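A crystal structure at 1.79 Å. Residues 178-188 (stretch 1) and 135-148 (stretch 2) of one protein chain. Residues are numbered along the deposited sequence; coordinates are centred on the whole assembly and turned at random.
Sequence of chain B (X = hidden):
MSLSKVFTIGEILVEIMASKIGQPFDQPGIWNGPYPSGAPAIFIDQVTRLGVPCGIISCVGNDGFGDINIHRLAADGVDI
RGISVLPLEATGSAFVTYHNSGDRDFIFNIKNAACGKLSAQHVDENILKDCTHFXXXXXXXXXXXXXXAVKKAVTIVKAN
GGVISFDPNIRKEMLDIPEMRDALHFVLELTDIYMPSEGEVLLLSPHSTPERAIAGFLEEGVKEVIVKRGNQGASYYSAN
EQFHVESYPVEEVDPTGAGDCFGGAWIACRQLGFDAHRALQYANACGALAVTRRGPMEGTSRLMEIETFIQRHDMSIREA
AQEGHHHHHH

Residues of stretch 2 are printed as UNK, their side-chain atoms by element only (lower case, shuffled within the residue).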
ATOM      1  N   PRO B 178       4.546 -12.191 -23.279  1.00 61.23           N
ATOM      2  CA  PRO B 178       5.699 -12.199 -24.188  1.00 61.24           C
ATOM      3  C   PRO B 178       6.782 -11.154 -23.927  1.00 61.49           C
ATOM      4  O   PRO B 178       7.973 -11.452 -24.049  1.00 61.38           O
ATOM      5  CB  PRO B 178       5.056 -12.053 -25.571  1.00 61.20           C
ATOM      6  CG  PRO B 178       3.723 -11.420 -25.280  1.00 61.32           C
ATOM      7  CD  PRO B 178       3.294 -12.161 -24.050  1.00 61.35           C
ATOM      8  N   GLU B 179       6.384  -9.936 -23.571  1.00 61.03           N
ATOM      9  CA  GLU B 179       7.364  -8.886 -23.297  1.00 61.34           C
ATOM     10  C   GLU B 179       8.279  -9.256 -22.135  1.00 61.54           C
ATOM     11  O   GLU B 179       9.502  -9.186 -22.251  1.00 60.92           O
ATOM     12  CB  GLU B 179       6.670  -7.558 -22.992  1.00 61.48           C
ATOM     13  CG  GLU B 179       7.564  -6.588 -22.227  1.00 63.54           C
ATOM     14  CD  GLU B 179       7.295  -5.134 -22.553  1.00 64.83           C
ATOM     15  OE1 GLU B 179       6.117  -4.718 -22.513  1.00 65.29           O
ATOM     16  OE2 GLU B 179       8.267  -4.402 -22.842  1.00 65.67           O
HETATM   17  N   MSE B 180       7.677  -9.632 -21.010  1.00 61.69           N
HETATM   18  CA  MSE B 180       8.436 -10.017 -19.827  1.00 61.46           C
HETATM   19  C   MSE B 180       9.096 -11.363 -20.090  1.00 61.00           C
HETATM   20  O   MSE B 180      10.203 -11.629 -19.624  1.00 61.05           O
HETATM   21  CB  MSE B 180       7.512 -10.114 -18.612  1.00 62.21           C
HETATM   22  CG  MSE B 180       6.864  -8.795 -18.206  1.00 64.71           C
HETATM   23 SE   MSE B 180       8.146  -7.391 -17.780  1.00 68.51          SE
HETATM   24  CE  MSE B 180       7.461  -5.987 -18.914  1.00 67.38           C
ATOM     25  N   ARG B 181       8.405 -12.214 -20.840  1.00 60.27           N
ATOM     26  CA  ARG B 181       8.930 -13.528 -21.187  1.00 60.01           C
ATOM     27  C   ARG B 181      10.267 -13.351 -21.896  1.00 59.03           C
ATOM     28  O   ARG B 181      11.209 -14.118 -21.682  1.00 58.09           O
ATOM     29  CB  ARG B 181       7.960 -14.249 -22.121  1.00 61.11           C
ATOM     30  CG  ARG B 181       8.409 -15.639 -22.522  1.00 62.60           C
ATOM     31  CD  ARG B 181       7.486 -16.222 -23.576  1.00 64.99           C
ATOM     32  NE  ARG B 181       7.481 -17.682 -23.544  1.00 66.88           N
ATOM     33  CZ  ARG B 181       6.776 -18.447 -24.372  1.00 67.94           C
ATOM     34  NH1 ARG B 181       6.014 -17.895 -25.310  1.00 67.82           N
ATOM     35  NH2 ARG B 181       6.820 -19.767 -24.253  1.00 67.91           N
ATOM     36  N   ASP B 182      10.336 -12.330 -22.747  1.00 57.81           N
ATOM     37  CA  ASP B 182      11.550 -12.038 -23.501  1.00 56.64           C
ATOM     38  C   ASP B 182      12.623 -11.379 -22.646  1.00 55.21           C
ATOM     39  O   ASP B 182      13.804 -11.690 -22.783  1.00 55.08           O
ATOM     40  CB  ASP B 182      11.231 -11.143 -24.701  1.00 57.06           C
ATOM     41  CG  ASP B 182      10.377 -11.839 -25.736  1.00 57.77           C
ATOM     42  OD1 ASP B 182      10.347 -13.088 -25.735  1.00 58.52           O
ATOM     43  OD2 ASP B 182       9.747 -11.137 -26.556  1.00 57.96           O
ATOM     44  N   ALA B 183      12.214 -10.465 -21.773  1.00 53.39           N
ATOM     45  CA  ALA B 183      13.151  -9.778 -20.890  1.00 51.84           C
ATOM     46  C   ALA B 183      13.964 -10.810 -20.112  1.00 50.00           C
ATOM     47  O   ALA B 183      15.183 -10.707 -20.005  1.00 49.11           O
ATOM     48  CB  ALA B 183      12.395  -8.878 -19.927  1.00 52.40           C
ATOM     49  N   LEU B 184      13.270 -11.809 -19.578  1.00 48.49           N
ATOM     50  CA  LEU B 184      13.895 -12.877 -18.807  1.00 46.99           C
ATOM     51  C   LEU B 184      14.858 -13.696 -19.665  1.00 46.38           C
ATOM     52  O   LEU B 184      15.962 -14.025 -19.229  1.00 45.80           O
ATOM     53  CB  LEU B 184      12.813 -13.785 -18.220  1.00 47.30           C
ATOM     54  CG  LEU B 184      11.852 -13.110 -17.237  1.00 47.19           C
ATOM     55  CD1 LEU B 184      10.702 -14.045 -16.923  1.00 46.85           C
ATOM     56  CD2 LEU B 184      12.601 -12.725 -15.962  1.00 46.90           C
ATOM     57  N   HIS B 185      14.435 -14.037 -20.879  1.00 44.58           N
ATOM     58  CA  HIS B 185      15.293 -14.804 -21.773  1.00 43.41           C
ATOM     59  C   HIS B 185      16.472 -13.941 -22.178  1.00 41.81           C
ATOM     60  O   HIS B 185      17.573 -14.436 -22.397  1.00 41.50           O
ATOM     61  CB  HIS B 185      14.511 -15.260 -23.006  1.00 43.70           C
ATOM     62  CG  HIS B 185      13.820 -16.573 -22.821  1.00 44.70           C
ATOM     63  ND1 HIS B 185      14.495 -17.774 -22.826  1.00 45.22           N
ATOM     64  CD2 HIS B 185      12.520 -16.873 -22.586  1.00 45.72           C
ATOM     65  CE1 HIS B 185      13.641 -18.758 -22.602  1.00 45.96           C
ATOM     66  NE2 HIS B 185      12.438 -18.239 -22.454  1.00 46.53           N
ATOM     67  N   PHE B 186      16.231 -12.638 -22.262  1.00 40.26           N
ATOM     68  CA  PHE B 186      17.272 -11.691 -22.621  1.00 38.92           C
ATOM     69  C   PHE B 186      18.368 -11.737 -21.560  1.00 37.62           C
ATOM     70  O   PHE B 186      19.551 -11.897 -21.871  1.00 35.01           O
ATOM     71  CB  PHE B 186      16.692 -10.284 -22.692  1.00 41.48           C
ATOM     72  CG  PHE B 186      17.704  -9.229 -23.027  1.00 43.76           C
ATOM     73  CD1 PHE B 186      17.954  -8.879 -24.349  1.00 45.31           C
ATOM     74  CD2 PHE B 186      18.423  -8.596 -22.020  1.00 45.81           C
ATOM     75  CE1 PHE B 186      18.910  -7.913 -24.663  1.00 46.50           C
ATOM     76  CE2 PHE B 186      19.383  -7.630 -22.323  1.00 46.82           C
ATOM     77  CZ  PHE B 186      19.625  -7.288 -23.646  1.00 46.42           C
ATOM     78  N   VAL B 187      17.962 -11.586 -20.304  1.00 35.54           N
ATOM     79  CA  VAL B 187      18.900 -11.602 -19.188  1.00 32.67           C
ATOM     80  C   VAL B 187      19.663 -12.917 -19.113  1.00 33.21           C
ATOM     81  O   VAL B 187      20.863 -12.931 -18.839  1.00 32.38           O
ATOM     82  CB  VAL B 187      18.167 -11.373 -17.851  1.00 33.78           C
ATOM     83  CG1 VAL B 187      19.135 -11.553 -16.688  1.00 31.81           C
ATOM     84  CG2 VAL B 187      17.559  -9.972 -17.828  1.00 31.05           C
ATOM     85  N   LEU B 188      18.967 -14.021 -19.357  1.00 33.84           N
ATOM     86  CA  LEU B 188      19.587 -15.340 -19.308  1.00 36.15           C
ATOM     87  C   LEU B 188      20.763 -15.473 -20.270  1.00 37.07           C
ATOM     88  O   LEU B 188      21.771 -16.103 -19.944  1.00 37.75           O
ATOM     89  CB  LEU B 188      18.550 -16.426 -19.618  1.00 36.52           C
ATOM     90  CG  LEU B 188      19.075 -17.868 -19.611  1.00 37.34           C
ATOM     91  CD1 LEU B 188      19.754 -18.146 -18.280  1.00 36.87           C
ATOM     92  CD2 LEU B 188      17.936 -18.852 -19.854  1.00 37.36           C
ATOM     93  N   UNK B 135      23.996  -8.787  -9.575  1.00 19.52           N
ATOM     94  CA  UNK B 135      23.007  -9.836  -9.391  1.00 20.31           C
ATOM     95  C   UNK B 135      21.595  -9.368  -9.713  1.00 19.72           C
ATOM     96  O   UNK B 135      21.158  -8.307  -9.272  1.00 19.16           O
ATOM     97  c   UNK B 135      23.053 -10.350  -7.961  1.00 20.10           C
ATOM     98  c   UNK B 135      22.073 -11.445  -7.695  1.00 21.68           C
ATOM     99  n   UNK B 135      22.281 -12.741  -8.108  1.00 22.92           N
ATOM    100  c   UNK B 135      20.849 -11.421  -7.119  1.00 23.42           C
ATOM    101  n   UNK B 135      20.342 -12.695  -7.197  1.00 24.97           N
ATOM    102  c   UNK B 135      21.224 -13.471  -7.797  1.00 25.24           C
ATOM    103  N   UNK B 136      20.884 -10.183 -10.483  1.00 19.03           N
ATOM    104  CA  UNK B 136      19.524  -9.859 -10.886  1.00 20.66           C
ATOM    105  C   UNK B 136      18.499 -10.844 -10.331  1.00 19.68           C
ATOM    106  O   UNK B 136      18.695 -12.053 -10.391  1.00 20.61           O
ATOM    107  c   UNK B 136      20.239  -8.695 -12.995  1.00 21.72           C
ATOM    108  c   UNK B 136      19.402  -9.841 -12.428  1.00 19.48           C
ATOM    109  c   UNK B 136      17.952  -9.659 -12.841  1.00 18.17           C
ATOM    110  c   UNK B 136      20.428  -8.779 -14.498  1.00 25.47           C
ATOM    111  N   UNK B 137      17.417 -10.302  -9.776  1.00 21.63           N
ATOM    112  CA  UNK B 137      16.316 -11.096  -9.236  1.00 22.92           C
ATOM    113  C   UNK B 137      15.198 -11.036 -10.283  1.00 23.97           C
ATOM    114  O   UNK B 137      14.735  -9.952 -10.633  1.00 22.28           O
ATOM    115  c   UNK B 137      17.959 -12.425  -4.742  1.00 35.92           C
ATOM    116 se   UNK B 137      16.779 -12.557  -6.273  1.00 42.78          SE
ATOM    117  c   UNK B 137      15.796 -10.492  -7.927  1.00 26.28           C
ATOM    118  c   UNK B 137      16.695 -10.689  -6.729  1.00 30.82           C
ATOM    119  N   UNK B 138      14.777 -12.192 -10.783  1.00 23.95           N
ATOM    120  CA  UNK B 138      13.716 -12.206 -11.774  1.00 25.64           C
ATOM    121  C   UNK B 138      12.430 -11.577 -11.260  1.00 25.99           C
ATOM    122  O   UNK B 138      11.619 -11.071 -12.040  1.00 26.70           O
ATOM    123  N   UNK B 139      12.253 -11.592  -9.943  1.00 25.20           N
ATOM    124  CA  UNK B 139      11.060 -11.028  -9.322  1.00 26.02           C
ATOM    125  C   UNK B 139      10.935  -9.524  -9.528  1.00 26.67           C
ATOM    126  O   UNK B 139       9.892  -8.940  -9.243  1.00 27.61           O
ATOM    127  o   UNK B 139      12.173 -10.695  -7.208  1.00 27.74           O
ATOM    128  c   UNK B 139      11.063 -11.324  -7.826  1.00 27.62           C
ATOM    129  N   UNK B 140      11.998  -8.900 -10.021  1.00 24.94           N
ATOM    130  CA  UNK B 140      11.990  -7.460 -10.247  1.00 27.36           C
ATOM    131  C   UNK B 140      11.494  -7.065 -11.634  1.00 28.46           C
ATOM    132  O   UNK B 140      11.079  -5.931 -11.849  1.00 30.34           O
ATOM    133  c   UNK B 140      13.396  -6.888 -10.051  1.00 27.61           C
ATOM    134  o   UNK B 140      13.903  -7.210  -8.772  1.00 29.82           O
ATOM    135  N   UNK B 141      11.540  -7.998 -12.575  1.00 30.12           N
ATOM    136  CA  UNK B 141      11.122  -7.704 -13.942  1.00 32.24           C
ATOM    137  C   UNK B 141       9.617  -7.831 -14.147  1.00 32.56           C
ATOM    138  O   UNK B 141       9.152  -8.798 -14.746  1.00 31.54           O
ATOM    139  c   UNK B 141      14.033  -9.550 -15.762  1.00 36.24           C
ATOM    140  c   UNK B 141      13.389  -8.572 -14.789  1.00 35.09           C
ATOM    141  c   UNK B 141      11.863  -8.626 -14.912  1.00 32.81           C
ATOM    142  c   UNK B 141      13.861  -7.153 -15.053  1.00 35.22           C
ATOM    143  N   UNK B 142       8.866  -6.851 -13.650  1.00 32.56           N
ATOM    144  CA  UNK B 142       7.415  -6.862 -13.782  1.00 34.71           C
ATOM    145  C   UNK B 142       6.874  -5.681 -14.587  1.00 35.61           C
ATOM    146  O   UNK B 142       5.672  -5.412 -14.570  1.00 36.40           O
ATOM    147  c   UNK B 142       7.923  -3.753  -9.685  1.00 33.05           C
ATOM    148  c   UNK B 142       7.976  -6.070 -10.350  1.00 31.69           C
ATOM    149  c   UNK B 142       8.347  -5.058  -9.466  1.00 31.10           C
ATOM    150  c   UNK B 142       6.760  -4.487 -11.672  1.00 32.32           C
ATOM    151  c   UNK B 142       7.127  -3.465 -10.791  1.00 32.52           C
ATOM    152  c   UNK B 142       6.753  -6.909 -12.393  1.00 34.01           C
ATOM    153  c   UNK B 142       7.178  -5.797 -11.460  1.00 32.57           C
ATOM    154  N   UNK B 143       7.762  -4.986 -15.292  1.00 37.18           N
ATOM    155  CA  UNK B 143       7.377  -3.842 -16.122  1.00 39.00           C
ATOM    156  C   UNK B 143       8.523  -3.504 -17.070  1.00 40.36           C
ATOM    157  O   UNK B 143       9.679  -3.831 -16.792  1.00 39.18           O
ATOM    158  o   UNK B 143       8.214  -1.866 -14.976  1.00 40.92           O
ATOM    159  c   UNK B 143       7.052  -2.619 -15.258  1.00 38.67           C
ATOM    160  N   UNK B 144       8.208  -2.842 -18.182  1.00 40.74           N
ATOM    161  CA  UNK B 144       9.233  -2.494 -19.157  1.00 42.14           C
ATOM    162  C   UNK B 144      10.233  -1.493 -18.583  1.00 41.90           C
ATOM    163  O   UNK B 144      11.371  -1.416 -19.042  1.00 42.76           O
ATOM    164  c   UNK B 144       6.610   1.258 -19.943  1.00 48.34           C
ATOM    165  c   UNK B 144       6.949  -0.093 -19.994  1.00 47.11           C
ATOM    166  c   UNK B 144       9.159   0.478 -20.726  1.00 46.96           C
ATOM    167  c   UNK B 144       8.223  -0.494 -20.386  1.00 46.02           C
ATOM    168  c   UNK B 144       8.585  -1.953 -20.443  1.00 43.87           C
ATOM    169  c   UNK B 144       7.555   2.223 -20.287  1.00 48.27           C
ATOM    170  c   UNK B 144       8.832   1.831 -20.680  1.00 48.37           C
ATOM    171  N   UNK B 145       9.806  -0.729 -17.581  1.00 40.79           N
ATOM    172  CA  UNK B 145      10.679   0.246 -16.932  1.00 40.66           C
ATOM    173  C   UNK B 145      11.725  -0.473 -16.089  1.00 40.84           C
ATOM    174  O   UNK B 145      12.863  -0.019 -15.972  1.00 39.30           O
ATOM    175  n   UNK B 145       8.727   4.054 -18.002  1.00 49.74           N
ATOM    176  c   UNK B 145       9.862   1.172 -16.034  1.00 43.11           C
ATOM    177  c   UNK B 145       9.721   3.157 -17.700  1.00 48.00           C
ATOM    178  c   UNK B 145       9.229   2.315 -16.760  1.00 47.21           C
ATOM    179  c   UNK B 145       7.660   3.774 -17.273  1.00 50.30           C
ATOM    180  n   UNK B 145       7.936   2.729 -16.514  1.00 48.61           N
ATOM    181  N   UNK B 146      11.325  -1.593 -15.497  1.00 41.14           N
ATOM    182  CA  UNK B 146      12.218  -2.390 -14.666  1.00 42.66           C
ATOM    183  C   UNK B 146      13.245  -3.095 -15.542  1.00 41.81           C
ATOM    184  O   UNK B 146      14.439  -3.089 -15.236  1.00 41.51           O
ATOM    185  c   UNK B 146      11.417  -3.432 -13.878  1.00 44.97           C
ATOM    186  c   UNK B 146      10.278   0.025 -12.534  1.00 54.27           C
ATOM    187  c   UNK B 146      10.287  -2.866 -13.031  1.00 48.46           C
ATOM    188 se   UNK B 146      10.871  -1.611 -11.684  1.00 53.72          SE
ATOM    189  N   UNK B 147      12.782  -3.698 -16.636  1.00 40.84           N
ATOM    190  CA  UNK B 147      13.683  -4.404 -17.542  1.00 40.87           C
ATOM    191  C   UNK B 147      14.687  -3.430 -18.148  1.00 40.97           C
ATOM    192  O   UNK B 147      15.839  -3.789 -18.391  1.00 41.87           O
ATOM    193  c   UNK B 147      12.910  -5.113 -18.685  1.00 40.43           C
ATOM    194  c   UNK B 147      11.772  -5.937 -18.114  1.00 39.54           C
ATOM    195  c   UNK B 147      12.389  -4.096 -19.675  1.00 40.90           C
ATOM    196  N   UNK B 148      14.246  -2.199 -18.389  1.00 40.78           N
ATOM    197  CA  UNK B 148      15.122  -1.183 -18.957  1.00 41.28           C
ATOM    198  C   UNK B 148      16.226  -0.819 -17.972  1.00 40.03           C
ATOM    199  O   UNK B 148      17.402  -0.778 -18.335  1.00 38.93           O
ATOM    200  c   UNK B 148      14.315   0.064 -19.328  1.00 42.87           C
ATOM    201  o   UNK B 148      13.486  -1.236 -21.147  1.00 45.74           O
ATOM    202  c   UNK B 148      13.549  -0.101 -20.628  1.00 44.90           C
ATOM    203  o   UNK B 148      13.006   0.908 -21.130  1.00 46.29           O
TER

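Position 135 carries one carbon and then a five-membered ring of three carbons and two nitrogens, an imidazole: His135. It lies out of reach of the helix 178-188, and its ring is hydrogen-bonded elsewhere in the structure. At 136 four carbons fork at the first, one arm two carbons long and packed against Val187: Ile136. Its CA-to-CB bond points toward the helix, and CD1, the apolar end of the longer arm, lies 3.8 Å from Val187 CG1, suiting a buried contact. Position 137 is an unbranched chain of two carbons, selenium and a carbon: selenomethionine, Met137, out of reach but apolar, as fits a buried site.

Position 138 has no side-chain atoms, and its backbone passes Leu184: Gly138. Its CA sits 4.4 Å from Leu184 CD2; an ideal CB would lie 3.9 Å from that same methyl. Positions 139 and 140 each hold one carbon and one oxygen, hence Ser139 and Ser140; both hydroxyls find hydrogen-bonding partners elsewhere in the structure.

Position 141 has four carbons forked at the second, touching Leu184 and Val187: Leu141. Its CA-to-CB bond points toward the helix, and its CD1 packs 3.5 Å from Leu184 CD2 and 4.1 Å from Val187 CG2. Position 142, one carbon and a six-carbon ring, meets Met180 through its backbone: Phe142. Its CB points away, leaving its C 3.8 Å from Met180 SE.

Position 143, one carbon and one oxygen, is Ser143. Its short hydroxyl caps the following helix, accepting from the backbone N of 145 and 146. Position 144 shows a carbon and a six-carbon ring, the carbon near Glu179: Phe144. Its CB lies 3.4 Å from Glu179 OE2, while the ring leads away. Position 145, a carbon with a two-nitrogen five-membered ring, is His145; its CA-to-CB bond points away, and its N lies 3.3 Å from Ser143 OG, a weak bond. Position 146 repeats the selenium chain: Met146, buried and apolar, its end leading away; its N lies 3.2 Å from Ser143 OG. Position 147, one carbon bearing two, packs against Ala183 and Met180: Val147. Its compact CG1 lies 3.5 Å from Ala183 CB and 3.9 Å from Met180 SE. Position 148, two carbons with two terminal oxygens, is Asp148, charged and partly exposed, beyond contact.

No hydrogen bond crosses between the stretches, so the contact rests on packing. Small Ala183 faces Val147, their CA atoms 6.4 Å apart. Met180 starts sideways, and its folded chain brings CE 3.3 Å from Phe144 N, while Leu184 and Val187 close over Leu141 and Ile136. The two helices run nearly parallel, at 13°.

Stretch 2 135-148: HIMGSSLFSFHMVD
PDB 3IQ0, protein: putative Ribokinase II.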